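PDB 5DLL: aminopeptidase N from Francisella tularensis subsp. tularensis, which probably releases N-terminal amino acids from peptides as a zinc-dependent M1-family aminopeptidase active in intracellular protein breakdown. Local coordinates for residues 108-113 and 138-143; 474-479 and 518-523; 808-813 and 849-854. All coordinates share one frame; numbering follows the deposited sequence.

Overall arrangement
The three contacts follow one another along the chain and fall in three different family regions of this M1 aminopeptidase. Contact 1 lies in the N-terminal domain, contact 2 in the Ig-like region and contact 3 in the C-terminal helical region. No two of them touch. Contacts 1 and 2 sit on opposite sides of the chain's centre, their centres 59 Å apart; contact 3 is 38 Å from contact 1 and 54 Å from contact 2, centre to centre. None includes a ligand of the catalytic zinc, which is held by H309, H313 and E332. Contact 1 alone meets a metal, a sodium ion bound by T141.

Contact 1 of 3, residues 108-113 and 138-143; sequences VEINPS and RKITYY. With NA (sodium ion), chain R.
One face of strand 101-110, in the β-sheet of the M1 N-terminal domain, packs against the loop 138-143, with a sodium ion at the end of the seam. The strand's backbone already bonds to neighbours, V108 and I110 to V44 and T42, E109 to K70, so the loop is met by side chains. V108 and I110 point toward it, E109 away. V108 sits in the tight part: CG1, anti to the backbone N (chi1 154°), rests 3.8 Å from I140 O. Its other branch, CG2, comes to the edge of the Y142 ring, near the ring plane and 4.0 Å from CD2. I110 follows with CG2 4.0 Å from I140 O, while its CD1 is a looser 4.5 Å from I140 CG2; the I140 side chain starts away from the strand and reaches F35. Toward the outer side the contact thins out. N111 and S113 are exposed and do not meet the loop, and the K139 chain leads away to a long, weak ion pair with E119. T141 turns OG1 anti to its backbone N (chi1 -158°) and binds sodium at 2.4 Å, T106 OG1 and V44 O being further ligands. No hydrogen bond joins the two segments; van der Waals contacts and the sodium shared by T141 and the strand's T106 link the two elements, and the oxygen ligands named suit a hard alkali cation.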
# COMPACT_ATOMS: atom_id res chain seq x y z
N VAL A 108 31.54 -21.30 3.24
CA VAL A 108 30.86 -20.95 4.50
C VAL A 108 29.78 -22.00 4.78
O VAL A 108 29.24 -22.59 3.85
CB VAL A 108 30.24 -19.53 4.39
CG1 VAL A 108 29.04 -19.34 5.30
CG2 VAL A 108 31.29 -18.47 4.67
N GLU A 109 29.48 -22.22 6.06
CA GLU A 109 28.41 -23.14 6.47
C GLU A 109 27.36 -22.40 7.30
O GLU A 109 27.69 -21.55 8.12
CB GLU A 109 28.99 -24.31 7.27
CG GLU A 109 27.98 -25.38 7.65
CD GLU A 109 28.58 -26.41 8.58
OE1 GLU A 109 29.54 -27.10 8.16
OE2 GLU A 109 28.10 -26.54 9.73
N ILE A 110 26.09 -22.75 7.09
CA ILE A 110 24.98 -22.09 7.77
C ILE A 110 23.85 -23.06 8.11
O ILE A 110 23.76 -24.14 7.52
CB ILE A 110 24.39 -20.94 6.92
CG1 ILE A 110 23.95 -21.45 5.54
CG2 ILE A 110 25.41 -19.82 6.77
CD1 ILE A 110 23.29 -20.41 4.67
N ASN A 111 23.00 -22.66 9.04
CA ASN A 111 21.95 -23.52 9.58
C ASN A 111 20.58 -22.89 9.34
O ASN A 111 20.12 -22.07 10.13
CB ASN A 111 22.20 -23.75 11.07
CG ASN A 111 21.47 -24.96 11.61
OD1 ASN A 111 20.51 -25.46 11.02
ND2 ASN A 111 21.92 -25.44 12.76
N PRO A 112 19.93 -23.26 8.21
CA PRO A 112 18.58 -22.79 7.90
C PRO A 112 17.53 -23.28 8.90
O PRO A 112 16.62 -22.53 9.25
CB PRO A 112 18.31 -23.39 6.51
CG PRO A 112 19.66 -23.60 5.93
CD PRO A 112 20.52 -23.99 7.08
N SER A 113 17.68 -24.52 9.35
CA SER A 113 16.75 -25.11 10.31
C SER A 113 16.67 -24.29 11.59
O SER A 113 15.61 -24.23 12.22
CB SER A 113 17.19 -26.53 10.64
OG SER A 113 16.29 -27.14 11.54
N ARG A 138 23.90 -10.85 3.97
CA ARG A 138 25.09 -11.06 4.80
C ARG A 138 24.98 -12.28 5.72
O ARG A 138 26.01 -12.84 6.11
CB ARG A 138 25.40 -9.81 5.63
CG ARG A 138 24.37 -9.46 6.70
CD ARG A 138 24.71 -8.15 7.39
NE ARG A 138 24.65 -7.02 6.47
CZ ARG A 138 24.96 -5.76 6.79
NH1 ARG A 138 25.35 -5.46 8.02
NH2 ARG A 138 24.86 -4.80 5.88
N LYS A 139 23.76 -12.71 6.05
CA LYS A 139 23.52 -13.96 6.78
C LYS A 139 23.58 -15.23 5.92
O LYS A 139 23.14 -16.30 6.36
CB LYS A 139 22.16 -13.92 7.49
CG LYS A 139 22.00 -12.85 8.55
CD LYS A 139 20.74 -13.10 9.36
CE LYS A 139 20.45 -11.96 10.33
NZ LYS A 139 19.18 -12.20 11.09
N ILE A 140 24.09 -15.12 4.69
CA ILE A 140 24.19 -16.27 3.79
C ILE A 140 25.65 -16.53 3.42
O ILE A 140 26.13 -17.65 3.53
CB ILE A 140 23.34 -16.07 2.52
CG1 ILE A 140 21.86 -15.92 2.90
CG2 ILE A 140 23.52 -17.24 1.55
CD1 ILE A 140 20.94 -15.58 1.76
N THR A 141 26.34 -15.49 2.96
CA THR A 141 27.79 -15.53 2.80
C THR A 141 28.32 -14.11 2.97
O THR A 141 27.53 -13.17 3.10
CB THR A 141 28.21 -16.16 1.44
OG1 THR A 141 29.57 -16.65 1.51
CG2 THR A 141 28.06 -15.17 0.29
N TYR A 142 29.64 -13.97 2.98
CA TYR A 142 30.29 -12.67 3.21
C TYR A 142 30.22 -11.83 1.95
O TYR A 142 30.67 -12.25 0.88
CB TYR A 142 31.75 -12.85 3.63
CG TYR A 142 31.95 -13.29 5.07
CD1 TYR A 142 31.92 -12.37 6.11
CD2 TYR A 142 32.17 -14.63 5.39
CE1 TYR A 142 32.11 -12.76 7.43
CE2 TYR A 142 32.36 -15.03 6.70
CZ TYR A 142 32.33 -14.10 7.72
OH TYR A 142 32.52 -14.49 9.02
N TYR A 143 29.65 -10.63 2.07
CA TYR A 143 29.38 -9.76 0.93
C TYR A 143 29.49 -8.28 1.31
O TYR A 143 29.59 -7.94 2.49
CB TYR A 143 27.97 -10.06 0.41
CG TYR A 143 27.78 -9.77 -1.06
CD1 TYR A 143 28.35 -10.60 -2.03
CD2 TYR A 143 27.04 -8.67 -1.49
CE1 TYR A 143 28.19 -10.34 -3.38
CE2 TYR A 143 26.88 -8.40 -2.84
CZ TYR A 143 27.45 -9.24 -3.78
OH TYR A 143 27.30 -9.00 -5.12
NA NA R . 31.05 -18.47 0.85

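Contact 2 of 3, residues 474-479 and 518-523; sequences SLTLEQ and EQKQTY
In the Ig-like region, strand 520-525 forms an outermost strand of a four-stranded sheet and pairs antiparallel with strand 472-480. L475 and Y523 form a hydrogen-bonded pair, N of each donating to O of the other; the bond from Y523 N to L475 O is 2.7 Å and lies in the carbonyl plane. L477 and Q521 repeat the pattern: L477 N approaches Q521 O from above the carbonyl plane, whereas Q521 N lies nearly along the C=O axis of L477. Ladder quality falls off, Q479 N giving only a weak bond to Q519 O. The opposite edge of strand 472-480 is met by S463 and K461, which bond T476 and E478. L475, L477, Q521 and Y523 share one face, Q521 and Y523 reaching L516 of strand 508-516; L477 CD1 lies 4.0 Å from Y523 CE1 and Y523 OH bonds to E515 O. Q479 NE2 has its main acceptor in L493 O and adds a weak bond to E518 O. On the other face E478 and K520 have opposite charges, but OE2 and NZ stay 5.5 Å apart. Beside them the non-hydrogen-bonded pair T476 and T522 is tied by its side chains, OG1 to OG1 at 3.0 Å.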
# COMPACT_ATOMS: atom_id res chain seq x y z
N SER A 474 -9.09 37.59 -10.57
CA SER A 474 -7.79 37.72 -9.91
C SER A 474 -7.64 36.72 -8.76
O SER A 474 -8.07 36.99 -7.64
CB SER A 474 -7.61 39.16 -9.40
OG SER A 474 -6.39 39.32 -8.71
N LEU A 475 -7.03 35.57 -9.05
CA LEU A 475 -6.80 34.54 -8.04
C LEU A 475 -5.42 34.68 -7.40
O LEU A 475 -4.41 34.62 -8.09
CB LEU A 475 -6.91 33.14 -8.66
CG LEU A 475 -6.62 31.96 -7.73
CD1 LEU A 475 -7.64 31.88 -6.59
CD2 LEU A 475 -6.60 30.65 -8.51
N THR A 476 -5.39 34.82 -6.08
CA THR A 476 -4.14 34.87 -5.33
C THR A 476 -4.06 33.69 -4.35
O THR A 476 -5.05 33.32 -3.72
CB THR A 476 -3.94 36.24 -4.62
OG1 THR A 476 -2.61 36.31 -4.08
CG2 THR A 476 -4.95 36.47 -3.50
N LEU A 477 -2.87 33.09 -4.27
CA LEU A 477 -2.64 31.90 -3.45
C LEU A 477 -1.47 32.15 -2.51
O LEU A 477 -0.54 32.87 -2.87
CB LEU A 477 -2.34 30.69 -4.34
CG LEU A 477 -3.45 30.25 -5.30
CD1 LEU A 477 -2.93 29.19 -6.27
CD2 LEU A 477 -4.67 29.75 -4.55
N GLU A 478 -1.53 31.55 -1.32
CA GLU A 478 -0.47 31.71 -0.32
C GLU A 478 -0.18 30.39 0.41
O GLU A 478 -0.98 29.94 1.23
CB GLU A 478 -0.85 32.79 0.70
CG GLU A 478 0.17 32.95 1.82
CD GLU A 478 -0.03 34.23 2.61
OE1 GLU A 478 -1.18 34.72 2.68
OE2 GLU A 478 0.97 34.74 3.16
N GLN A 479 0.97 29.81 0.10
CA GLN A 479 1.39 28.56 0.74
C GLN A 479 2.18 28.84 2.02
O GLN A 479 3.16 29.59 2.01
CB GLN A 479 2.21 27.70 -0.21
CG GLN A 479 3.40 28.39 -0.86
CD GLN A 479 4.54 27.43 -1.15
OE1 GLN A 479 4.94 26.65 -0.29
NE2 GLN A 479 5.06 27.49 -2.37
N GLU A 518 6.32 30.25 -5.07
CA GLU A 518 6.56 31.44 -4.27
C GLU A 518 5.68 31.42 -3.03
O GLU A 518 4.68 30.70 -2.98
CB GLU A 518 6.26 32.68 -5.13
CG GLU A 518 6.87 33.98 -4.65
CD GLU A 518 6.66 35.13 -5.62
OE1 GLU A 518 6.79 34.92 -6.85
OE2 GLU A 518 6.36 36.26 -5.17
N GLN A 519 6.06 32.20 -2.02
CA GLN A 519 5.27 32.33 -0.79
C GLN A 519 3.86 32.86 -1.09
O GLN A 519 2.87 32.36 -0.54
CB GLN A 519 5.99 33.25 0.21
CG GLN A 519 5.21 33.60 1.48
CD GLN A 519 4.79 32.37 2.27
OE1 GLN A 519 5.49 31.36 2.29
NE2 GLN A 519 3.64 32.47 2.94
N LYS A 520 3.78 33.86 -1.96
CA LYS A 520 2.51 34.42 -2.42
C LYS A 520 2.62 34.79 -3.90
O LYS A 520 3.66 35.26 -4.35
CB LYS A 520 2.14 35.64 -1.57
CG LYS A 520 0.85 36.35 -1.98
CD LYS A 520 -0.00 36.78 -0.79
CE LYS A 520 0.73 37.67 0.20
NZ LYS A 520 1.31 38.89 -0.42
N GLN A 521 1.54 34.54 -4.65
CA GLN A 521 1.53 34.78 -6.10
C GLN A 521 0.09 34.90 -6.62
O GLN A 521 -0.75 34.04 -6.35
CB GLN A 521 2.25 33.64 -6.82
CG GLN A 521 2.63 33.94 -8.26
CD GLN A 521 3.45 32.83 -8.90
OE1 GLN A 521 4.18 32.11 -8.23
NE2 GLN A 521 3.33 32.70 -10.22
N THR A 522 -0.18 35.99 -7.35
CA THR A 522 -1.50 36.23 -7.93
C THR A 522 -1.49 35.87 -9.42
O THR A 522 -0.47 35.99 -10.09
CB THR A 522 -1.93 37.71 -7.74
OG1 THR A 522 -1.86 38.05 -6.35
CG2 THR A 522 -3.35 37.95 -8.23
N TYR A 523 -2.64 35.41 -9.91
CA TYR A 523 -2.80 34.98 -11.30
C TYR A 523 -4.01 35.66 -11.93
O TYR A 523 -5.12 35.58 -11.41
CB TYR A 523 -2.96 33.45 -11.37
CG TYR A 523 -1.88 32.71 -10.62
CD1 TYR A 523 -2.01 32.44 -9.27
CD2 TYR A 523 -0.71 32.31 -11.27
CE1 TYR A 523 -1.02 31.78 -8.57
CE2 TYR A 523 0.29 31.65 -10.58
CZ TYR A 523 0.13 31.38 -9.23
OH TYR A 523 1.11 30.72 -8.53

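Contact 3 of 3, residues 808-813 and 849-854; sequences TVLALD and KASNPS
Residues 808-813 run along helix 800-815, with L812 N and D813 N bonded to T808 O and V809 O, whereas 849-854 leaves helix 835-849 after K849 and turns to enter helix 855-866. N852 takes a positive phi (50°) in this turn, beyond which P853 and S854 are extended. The backbones come closest at L810 and P853, whose CA atoms are 6.8 Å apart. One helical turn presents both L810 and D813 to the connection. L810, with CG anti to its carbonyl carbon, meets both CB and OG of S851 through CD1, each at 3.7 Å, and its CD2 reaches P853 CB at a loose 4.4 Å. The S851 hydroxyl is hydrogen-bonded to K847 O. D813 makes the polar half of the contact. Its CG is anti to the backbone N (chi1 -168°), which sends the carboxylate across to S854. There both oxygens work through their syn lone pairs: OD1 accepts from S854 OG at 2.6 Å, OD2 from S854 N at 2.9 Å with a nearly straight N-H...O angle of 168°. The two bonds to S854 should help fix the rotation of this buried carboxylate, and its charge beside the start of helix 855-866 may be favoured by the helix dipole. S854 is the N-cap residue of that helix, so D813 pins the helix start to helix 800-815, an inter-helix tie within the ARM-repeat-like α-helical C-terminal region.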
# COMPACT_ATOMS: atom_id res chain seq x y z
N THR A 808 -9.44 -7.84 26.35
CA THR A 808 -8.95 -8.64 25.24
C THR A 808 -7.45 -8.46 25.02
O THR A 808 -6.74 -9.42 24.74
CB THR A 808 -9.71 -8.33 23.94
OG1 THR A 808 -9.88 -6.91 23.83
CG2 THR A 808 -11.09 -8.98 23.96
N VAL A 809 -6.96 -7.23 25.18
CA VAL A 809 -5.53 -6.95 25.08
C VAL A 809 -4.72 -7.81 26.05
O VAL A 809 -3.66 -8.33 25.69
CB VAL A 809 -5.22 -5.46 25.35
CG1 VAL A 809 -3.72 -5.24 25.55
CG2 VAL A 809 -5.73 -4.59 24.20
N LEU A 810 -5.22 -7.96 27.27
CA LEU A 810 -4.55 -8.77 28.28
C LEU A 810 -4.63 -10.27 27.98
O LEU A 810 -3.70 -11.01 28.30
CB LEU A 810 -5.13 -8.47 29.67
CG LEU A 810 -4.84 -7.05 30.18
CD1 LEU A 810 -5.64 -6.76 31.45
CD2 LEU A 810 -3.35 -6.84 30.41
N ALA A 811 -5.73 -10.71 27.38
CA ALA A 811 -5.89 -12.11 26.98
C ALA A 811 -5.01 -12.45 25.77
O ALA A 811 -4.38 -13.51 25.72
CB ALA A 811 -7.35 -12.40 26.67
N LEU A 812 -4.98 -11.54 24.79
CA LEU A 812 -4.11 -11.67 23.62
C LEU A 812 -2.63 -11.68 24.00
O LEU A 812 -1.84 -12.42 23.43
CB LEU A 812 -4.37 -10.53 22.64
CG LEU A 812 -5.73 -10.48 21.97
CD1 LEU A 812 -5.86 -9.19 21.16
CD2 LEU A 812 -5.95 -11.70 21.09
N ASP A 813 -2.27 -10.84 24.97
CA ASP A 813 -0.88 -10.70 25.41
C ASP A 813 -0.27 -12.00 25.93
O ASP A 813 0.95 -12.15 25.95
CB ASP A 813 -0.80 -9.62 26.49
CG ASP A 813 0.62 -9.21 26.80
OD1 ASP A 813 1.34 -8.81 25.86
OD2 ASP A 813 1.02 -9.28 27.98
N LYS A 849 -1.78 -1.44 31.90
CA LYS A 849 -0.49 -1.15 32.55
C LYS A 849 -0.38 -1.81 33.94
O LYS A 849 0.68 -2.32 34.31
CB LYS A 849 -0.32 0.37 32.65
CG LYS A 849 0.85 0.88 33.48
CD LYS A 849 0.83 2.41 33.52
CE LYS A 849 1.56 2.97 34.72
NZ LYS A 849 3.02 2.67 34.68
N ALA A 850 -1.48 -1.80 34.69
CA ALA A 850 -1.50 -2.26 36.08
C ALA A 850 -1.71 -3.77 36.23
O ALA A 850 -1.68 -4.28 37.36
CB ALA A 850 -2.56 -1.50 36.86
N SER A 851 -1.93 -4.49 35.13
CA SER A 851 -2.15 -5.95 35.19
C SER A 851 -0.90 -6.76 34.82
O SER A 851 -1.01 -7.94 34.48
CB SER A 851 -3.32 -6.34 34.29
OG SER A 851 -4.54 -5.86 34.84
N ASN A 852 0.27 -6.14 34.90
CA ASN A 852 1.54 -6.80 34.60
C ASN A 852 1.51 -7.51 33.25
O ASN A 852 1.46 -8.74 33.18
CB ASN A 852 1.93 -7.78 35.71
CG ASN A 852 3.31 -8.39 35.51
OD1 ASN A 852 4.21 -7.76 34.94
ND2 ASN A 852 3.49 -9.62 35.97
N PRO A 853 1.52 -6.73 32.16
CA PRO A 853 1.61 -7.30 30.83
C PRO A 853 3.06 -7.49 30.43
O PRO A 853 3.97 -7.16 31.20
CB PRO A 853 0.96 -6.22 29.97
CG PRO A 853 1.30 -4.94 30.65
CD PRO A 853 1.45 -5.25 32.12
N SER A 854 3.27 -8.04 29.24
CA SER A 854 4.61 -8.17 28.67
C SER A 854 5.27 -6.80 28.57
O SER A 854 4.60 -5.77 28.61
CB SER A 854 4.54 -8.80 27.28
OG SER A 854 3.79 -7.99 26.38